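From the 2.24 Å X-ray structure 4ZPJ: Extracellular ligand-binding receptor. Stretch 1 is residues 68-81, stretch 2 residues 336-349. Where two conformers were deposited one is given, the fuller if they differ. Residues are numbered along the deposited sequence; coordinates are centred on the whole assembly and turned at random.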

ATOM      1  N   GLY A  68      -2.241   7.665  12.486  1.00 46.41           N
ATOM      2  CA  GLY A  68      -0.834   7.765  12.799  1.00 46.67           C
ATOM      3  C   GLY A  68      -0.070   6.493  12.720  1.00 44.17           C
ATOM      4  O   GLY A  68       1.096   6.479  12.398  1.00 47.67           O
ATOM      5  N   VAL A  69      -0.718   5.406  13.026  1.00 45.03           N
ATOM      6  CA  VAL A  69      -0.096   4.089  12.881  0.60 46.50           C
ATOM      7  C   VAL A  69       0.461   3.820  11.452  1.00 44.79           C
ATOM      8  O   VAL A  69       1.480   3.146  11.308  1.00 43.06           O
ATOM      9  CB  VAL A  69      -1.064   2.990  13.385  0.60 46.93           C
ATOM     10  CG1 VAL A  69      -0.754   1.620  12.798  0.60 46.63           C
ATOM     11  CG2 VAL A  69      -0.999   2.947  14.914  0.60 46.71           C
ATOM     12  N   ASN A  70      -0.189   4.376  10.426  1.00 43.21           N
ATOM     13  CA  ASN A  70       0.223   4.220   9.035  1.00 44.03           C
ATOM     14  C   ASN A  70       1.441   5.088   8.710  1.00 44.94           C
ATOM     15  O   ASN A  70       2.456   4.606   8.155  1.00 38.54           O
ATOM     16  CB  ASN A  70      -0.943   4.573   8.128  1.00 47.78           C
ATOM     17  CG  ASN A  70      -0.629   4.355   6.655  1.00 51.68           C
ATOM     18  OD1 ASN A  70       0.384   4.825   6.104  1.00 54.76           O
ATOM     19  ND2 ASN A  70      -1.502   3.650   6.006  1.00 51.66           N
ATOM     20  N   GLY A  71       1.394   6.355   9.116  1.00 42.41           N
ATOM     21  CA  GLY A  71       2.589   7.176   8.946  1.00 43.42           C
ATOM     22  C   GLY A  71       3.821   6.648   9.680  1.00 42.60           C
ATOM     23  O   GLY A  71       4.931   6.626   9.125  1.00 41.69           O
ATOM     24  N   GLU A  72       3.617   6.235  10.929  1.00 40.92           N
ATOM     25  CA  GLU A  72       4.676   5.618  11.739  1.00 41.02           C
ATOM     26  C   GLU A  72       5.342   4.442  10.976  1.00 39.29           C
ATOM     27  O   GLU A  72       6.579   4.303  10.973  1.00 37.64           O
ATOM     28  CB  GLU A  72       4.154   5.151  13.095  1.00 41.31           C
ATOM     29  CG  GLU A  72       3.663   6.234  14.089  1.00 48.41           C
ATOM     30  CD  GLU A  72       4.782   7.060  14.662  1.00 54.26           C
ATOM     31  OE1 GLU A  72       5.905   6.827  14.201  1.00 54.88           O
ATOM     32  OE2 GLU A  72       4.554   7.964  15.529  1.00 68.98           O
ATOM     33  N   GLY A  73       4.526   3.614  10.334  1.00 38.11           N
ATOM     34  CA  GLY A  73       5.038   2.460   9.571  1.00 38.42           C
ATOM     35  C   GLY A  73       5.870   2.911   8.387  1.00 39.03           C
ATOM     36  O   GLY A  73       6.922   2.363   8.095  1.00 39.15           O
ATOM     37  N   ASN A  74       5.383   3.939   7.706  1.00 39.18           N
ATOM     38  CA  ASN A  74       6.085   4.486   6.600  1.00 38.19           C
ATOM     39  C   ASN A  74       7.459   5.028   7.086  1.00 39.78           C
ATOM     40  O   ASN A  74       8.480   4.798   6.432  1.00 38.89           O
ATOM     41  CB  ASN A  74       5.234   5.567   5.910  1.00 37.38           C
ATOM     42  CG  ASN A  74       4.294   5.015   4.812  1.00 37.13           C
ATOM     43  OD1 ASN A  74       4.151   3.808   4.585  1.00 39.33           O
ATOM     44  ND2 ASN A  74       3.700   5.914   4.100  1.00 37.03           N
ATOM     45  N   LEU A  75       7.467   5.730   8.227  1.00 38.15           N
ATOM     46  CA  LEU A  75       8.674   6.333   8.734  1.00 36.76           C
ATOM     47  C   LEU A  75       9.677   5.293   9.166  1.00 36.57           C
ATOM     48  O   LEU A  75      10.862   5.432   8.883  1.00 38.71           O
ATOM     49  CB  LEU A  75       8.371   7.349   9.851  1.00 36.35           C
ATOM     50  CG  LEU A  75       9.491   8.060  10.544  1.00 37.44           C
ATOM     51  CD1 LEU A  75      10.283   8.874   9.550  1.00 38.05           C
ATOM     52  CD2 LEU A  75       8.972   8.936  11.695  1.00 39.49           C
ATOM     53  N   ARG A  76       9.234   4.231   9.804  1.00 37.93           N
ATOM     54  CA  ARG A  76      10.160   3.117  10.096  1.00 38.29           C
ATOM     55  C   ARG A  76      10.798   2.496   8.867  1.00 39.90           C
ATOM     56  O   ARG A  76      11.993   2.209   8.859  1.00 41.50           O
ATOM     57  CB  ARG A  76       9.447   2.008  10.844  1.00 39.00           C
ATOM     58  CG  ARG A  76       9.019   2.396  12.252  1.00 40.34           C
ATOM     59  CD  ARG A  76       8.401   1.212  12.988  1.00 40.34           C
ATOM     60  NE  ARG A  76       7.233   0.640  12.340  1.00 38.40           N
ATOM     61  CZ  ARG A  76       5.960   0.803  12.752  1.00 41.28           C
ATOM     62  NH1 ARG A  76       5.637   1.559  13.825  1.00 42.24           N
ATOM     63  NH2 ARG A  76       4.979   0.210  12.080  1.00 38.43           N
ATOM     64  N   GLY A  77      10.022   2.237   7.825  1.00 42.24           N
ATOM     65  CA  GLY A  77      10.610   1.634   6.596  1.00 40.51           C
ATOM     66  C   GLY A  77      11.638   2.561   5.942  1.00 38.45           C
ATOM     67  O   GLY A  77      12.717   2.160   5.525  1.00 36.50           O
ATOM     68  N   LEU A  78      11.258   3.811   5.848  1.00 37.21           N
ATOM     69  CA  LEU A  78      12.046   4.841   5.204  1.00 37.98           C
ATOM     70  C   LEU A  78      13.389   5.045   5.887  1.00 36.90           C
ATOM     71  O   LEU A  78      14.408   5.081   5.194  1.00 37.19           O
ATOM     72  CB  LEU A  78      11.189   6.082   5.221  1.00 41.68           C
ATOM     73  CG  LEU A  78      11.387   7.381   4.502  1.00 48.70           C
ATOM     74  CD1 LEU A  78      12.661   8.020   4.996  1.00 54.09           C
ATOM     75  CD2 LEU A  78      11.303   7.240   2.989  1.00 50.21           C
ATOM     76  N   THR A  79      13.421   5.143   7.225  1.00 36.59           N
ATOM     77  CA  THR A  79      14.672   5.379   7.910  1.00 40.47           C
ATOM     78  C   THR A  79      15.563   4.158   7.916  1.00 40.23           C
ATOM     79  O   THR A  79      16.757   4.290   7.812  1.00 48.15           O
ATOM     80  CB  THR A  79      14.499   5.895   9.358  1.00 40.57           C
ATOM     81  OG1 THR A  79      13.569   5.072  10.069  1.00 41.13           O
ATOM     82  CG2 THR A  79      13.960   7.266   9.307  1.00 40.14           C
ATOM     83  N   LEU A  80      14.979   2.985   8.063  1.00 38.58           N
ATOM     84  CA  LEU A  80      15.725   1.765   7.897  1.00 42.55           C
ATOM     85  C   LEU A  80      16.478   1.716   6.554  1.00 40.02           C
ATOM     86  O   LEU A  80      17.643   1.363   6.550  1.00 40.06           O
ATOM     87  CB  LEU A  80      14.788   0.566   8.024  1.00 42.83           C
ATOM     88  CG  LEU A  80      15.545  -0.732   7.893  1.00 45.33           C
ATOM     89  CD1 LEU A  80      16.499  -0.864   9.061  1.00 51.84           C
ATOM     90  CD2 LEU A  80      14.624  -1.927   7.854  1.00 44.61           C
ATOM     91  N   ALA A  81      15.840   2.121   5.448  1.00 38.10           N
ATOM     92  CA  ALA A  81      16.511   2.111   4.114  1.00 39.27           C
ATOM     93  C   ALA A  81      17.555   3.139   4.020  1.00 41.16           C
ATOM     94  O   ALA A  81      18.609   2.860   3.489  1.00 41.09           O
ATOM     95  CB  ALA A  81      15.555   2.359   2.991  1.00 39.23           C
TER
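Stretch 2 336-349: LVDYAGYIGGRVIA

The strongest polar link between the two stretches is a salt bridge from Arg76 to Asp338. Arg76 NE and Arg76 NH2 each donate a hydrogen bond to Asp338 OD1, both at 2.9 Å. The carboxylate oxygen lies at the edge of the guanidinium, near its plane, so one acceptor serves two donors. The CA-to-CB bonds of both residues point sideways, and their ends turn in to meet.

Stretch 2 is helical throughout, as is stretch 1. The two helices run in broadly the same direction, with a signed crossing angle of -40°. Their axes approach to 6.2 Å, which is very close for a helix pair. Gly73, Gly77, Gly341 and Gly345 make this possible. A CB on any of them would point toward the partner helix and clash with it; on Gly77 it would fall 2.1 Å from Asp338 O, and on Gly341 2.1 Å from Asn74 O.

Without those side chains, backbone meets backbone. Gly77 CA lies 3.9 Å from Tyr342 CA, and Asn74 CA 4.1 Å from Gly341 CA. A series of CA-H...O contacts follows, donated from both helices. Asp338 CA is 3.3 Å from Gly73 O, and Gly341 CA is 3.4 Å from Asn74 O. Gly77 CA approaches Asp338 O at 3.3 Å, and Tyr342 CA approaches Gly77 O at 3.3 Å.

Side-chain packing adds to this backbone contact. Near the start of the helices, Val337 points toward stretch 1, with its CG1 3.6 Å from Asn70 ND2. Farther along, Leu78 sits as a knob among Gly341, Gly344, Gly345 and Ile348; its CD2 is 3.7 Å from Gly345 N. Ala81 CB packs 3.7 Å from Tyr342 CD1 and 3.7 Å from Gly345 C. Leu80 CD2 adds a looser contact, 4.3 Å from Tyr342 CD1. The contact buries 635 Å² in total, counting both sides.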

ATOM      1  N   LEU A 336       2.847  -3.982   5.772  1.00 41.49           N
ATOM      2  CA  LEU A 336       2.633  -3.355   4.488  1.00 43.59           C
ATOM      3  C   LEU A 336       3.173  -1.942   4.414  1.00 40.40           C
ATOM      4  O   LEU A 336       3.834  -1.553   3.432  1.00 37.36           O
ATOM      5  CB  LEU A 336       1.116  -3.286   4.249  1.00 48.84           C
ATOM      6  CG  LEU A 336       0.666  -4.155   3.096  1.00 55.69           C
ATOM      7  CD1 LEU A 336      -0.734  -4.705   3.303  1.00 54.64           C
ATOM      8  CD2 LEU A 336       0.754  -3.248   1.872  1.00 62.50           C
ATOM      9  N   VAL A 337       2.787  -1.159   5.419  1.00 35.94           N
ATOM     10  CA  VAL A 337       3.227   0.197   5.537  1.00 38.88           C
ATOM     11  C   VAL A 337       4.742   0.335   5.797  1.00 36.85           C
ATOM     12  O   VAL A 337       5.342   1.305   5.378  1.00 39.70           O
ATOM     13  CB  VAL A 337       2.404   0.976   6.600  1.00 41.45           C
ATOM     14  CG1 VAL A 337       0.950   1.055   6.147  1.00 43.82           C
ATOM     15  CG2 VAL A 337       2.501   0.306   7.987  1.00 46.53           C
ATOM     16  N   ASP A 338       5.326  -0.591   6.527  1.00 36.90           N
ATOM     17  CA  ASP A 338       6.770  -0.633   6.718  1.00 36.48           C
ATOM     18  C   ASP A 338       7.400  -0.936   5.393  1.00 36.18           C
ATOM     19  O   ASP A 338       8.400  -0.354   5.060  1.00 36.13           O
ATOM     20  CB  ASP A 338       7.207  -1.708   7.722  1.00 37.37           C
ATOM     21  CG  ASP A 338       6.423  -1.657   9.062  1.00 40.63           C
ATOM     22  OD1 ASP A 338       6.621  -0.726   9.854  1.00 38.65           O
ATOM     23  OD2 ASP A 338       5.662  -2.611   9.330  1.00 43.35           O
ATOM     24  N   TYR A 339       6.822  -1.873   4.631  1.00 36.17           N
ATOM     25  CA  TYR A 339       7.377  -2.250   3.352  1.00 31.53           C
ATOM     26  C   TYR A 339       7.402  -1.060   2.394  1.00 34.15           C
ATOM     27  O   TYR A 339       8.428  -0.771   1.689  1.00 34.61           O
ATOM     28  CB  TYR A 339       6.570  -3.423   2.737  1.00 31.38           C
ATOM     29  CG  TYR A 339       6.921  -3.628   1.272  1.00 32.15           C
ATOM     30  CD1 TYR A 339       8.095  -4.232   0.899  1.00 32.44           C
ATOM     31  CD2 TYR A 339       6.107  -3.107   0.270  1.00 32.68           C
ATOM     32  CE1 TYR A 339       8.418  -4.401  -0.459  1.00 34.81           C
ATOM     33  CE2 TYR A 339       6.448  -3.208  -1.079  1.00 32.00           C
ATOM     34  CZ  TYR A 339       7.571  -3.871  -1.450  1.00 32.86           C
ATOM     35  OH  TYR A 339       7.850  -3.988  -2.811  1.00 31.63           O
ATOM     36  N   ALA A 340       6.271  -0.372   2.333  1.00 32.47           N
ATOM     37  CA  ALA A 340       6.110   0.729   1.388  1.00 34.41           C
ATOM     38  C   ALA A 340       7.048   1.912   1.694  1.00 35.26           C
ATOM     39  O   ALA A 340       7.631   2.485   0.767  1.00 36.41           O
ATOM     40  CB  ALA A 340       4.654   1.196   1.351  1.00 35.54           C
ATOM     41  N   GLY A 341       7.245   2.220   2.979  1.00 35.00           N
ATOM     42  CA  GLY A 341       8.272   3.173   3.424  1.00 34.03           C
ATOM     43  C   GLY A 341       9.693   2.766   3.048  1.00 33.73           C
ATOM     44  O   GLY A 341      10.500   3.579   2.577  1.00 32.43           O
ATOM     45  N   TYR A 342       9.999   1.505   3.230  1.00 32.09           N
ATOM     46  CA  TYR A 342      11.290   0.985   2.848  1.00 34.98           C
ATOM     47  C   TYR A 342      11.612   1.180   1.343  1.00 34.52           C
ATOM     48  O   TYR A 342      12.666   1.644   0.962  1.00 36.90           O
ATOM     49  CB  TYR A 342      11.344  -0.489   3.249  1.00 35.40           C
ATOM     50  CG  TYR A 342      12.656  -1.097   2.941  1.00 38.83           C
ATOM     51  CD1 TYR A 342      13.768  -0.829   3.747  1.00 42.19           C
ATOM     52  CD2 TYR A 342      12.813  -1.925   1.836  1.00 36.41           C
ATOM     53  CE1 TYR A 342      15.014  -1.375   3.473  1.00 41.68           C
ATOM     54  CE2 TYR A 342      14.060  -2.430   1.538  1.00 41.90           C
ATOM     55  CZ  TYR A 342      15.145  -2.167   2.364  1.00 43.39           C
ATOM     56  OH  TYR A 342      16.346  -2.735   2.044  1.00 42.85           O
ATOM     57  N   ILE A 343      10.660   0.884   0.489  1.00 35.86           N
ATOM     58  CA  ILE A 343      10.810   1.112  -0.951  1.00 33.36           C
ATOM     59  C   ILE A 343      10.988   2.611  -1.226  1.00 33.59           C
ATOM     60  O   ILE A 343      11.759   3.019  -2.114  1.00 34.33           O
ATOM     61  CB  ILE A 343       9.570   0.574  -1.713  1.00 32.21           C
ATOM     62  CG1 ILE A 343       9.379  -0.920  -1.477  1.00 32.63           C
ATOM     63  CG2 ILE A 343       9.639   0.911  -3.206  1.00 32.13           C
ATOM     64  CD1 ILE A 343      10.393  -1.820  -2.171  1.00 34.65           C
ATOM     65  N   GLY A 344      10.254   3.453  -0.522  1.00 31.91           N
ATOM     66  CA  GLY A 344      10.518   4.899  -0.628  1.00 32.88           C
ATOM     67  C   GLY A 344      12.021   5.225  -0.433  1.00 35.38           C
ATOM     68  O   GLY A 344      12.646   5.985  -1.182  1.00 33.70           O
ATOM     69  N   GLY A 345      12.573   4.716   0.649  1.00 37.33           N
ATOM     70  CA  GLY A 345      13.911   5.073   1.037  1.00 39.41           C
ATOM     71  C   GLY A 345      14.957   4.519   0.110  1.00 40.06           C
ATOM     72  O   GLY A 345      15.984   5.182  -0.095  1.00 36.77           O
ATOM     73  N   ARG A 346      14.681   3.325  -0.438  1.00 36.64           N
ATOM     74  CA  ARG A 346      15.598   2.665  -1.367  1.00 40.08           C
ATOM     75  C   ARG A 346      15.611   3.398  -2.697  1.00 38.39           C
ATOM     76  O   ARG A 346      16.645   3.615  -3.293  1.00 37.16           O
ATOM     77  CB  ARG A 346      15.189   1.215  -1.668  1.00 42.50           C
ATOM     78  CG  ARG A 346      15.808   0.131  -0.851  1.00 49.07           C
ATOM     79  CD  ARG A 346      17.342   0.072  -0.863  1.00 56.64           C
ATOM     80  NE  ARG A 346      17.953  -0.394  -2.096  1.00 54.53           N
ATOM     81  CZ  ARG A 346      17.959  -1.658  -2.500  1.00 56.39           C
ATOM     82  NH1 ARG A 346      17.364  -2.613  -1.803  1.00 57.44           N
ATOM     83  NH2 ARG A 346      18.563  -1.966  -3.622  1.00 56.53           N
ATOM     84  N   VAL A 347      14.438   3.773  -3.164  1.00 35.23           N
ATOM     85  CA  VAL A 347      14.337   4.597  -4.352  1.00 34.80           C
ATOM     86  C   VAL A 347      15.202   5.859  -4.174  1.00 36.81           C
ATOM     87  O   VAL A 347      15.970   6.225  -5.065  1.00 35.33           O
ATOM     88  CB  VAL A 347      12.882   5.020  -4.580  1.00 35.26           C
ATOM     89  CG1 VAL A 347      12.805   6.189  -5.527  1.00 35.74           C
ATOM     90  CG2 VAL A 347      12.050   3.838  -5.082  1.00 33.93           C
ATOM     91  N   ILE A 348      15.093   6.509  -3.011  1.00 35.98           N
ATOM     92  CA  ILE A 348      15.741   7.786  -2.819  1.00 35.58           C
ATOM     93  C   ILE A 348      17.196   7.512  -2.818  1.00 35.31           C
ATOM     94  O   ILE A 348      17.951   8.186  -3.490  1.00 34.90           O
ATOM     95  CB  ILE A 348      15.327   8.420  -1.491  1.00 37.54           C
ATOM     96  CG1 ILE A 348      13.925   8.986  -1.644  1.00 38.28           C
ATOM     97  CG2 ILE A 348      16.283   9.507  -1.113  1.00 38.52           C
ATOM     98  CD1 ILE A 348      13.263   9.306  -0.355  1.00 37.54           C
ATOM     99  N   ALA A 349      17.585   6.458  -2.109  1.00 37.45           N
ATOM    100  CA  ALA A 349      18.991   6.069  -1.992  1.00 39.06           C
ATOM    101  C   ALA A 349      19.611   5.697  -3.332  1.00 40.54           C
ATOM    102  O   ALA A 349      20.743   6.058  -3.592  1.00 44.61           O
ATOM    103  CB  ALA A 349      19.156   4.930  -0.994  1.00 40.15           C
TER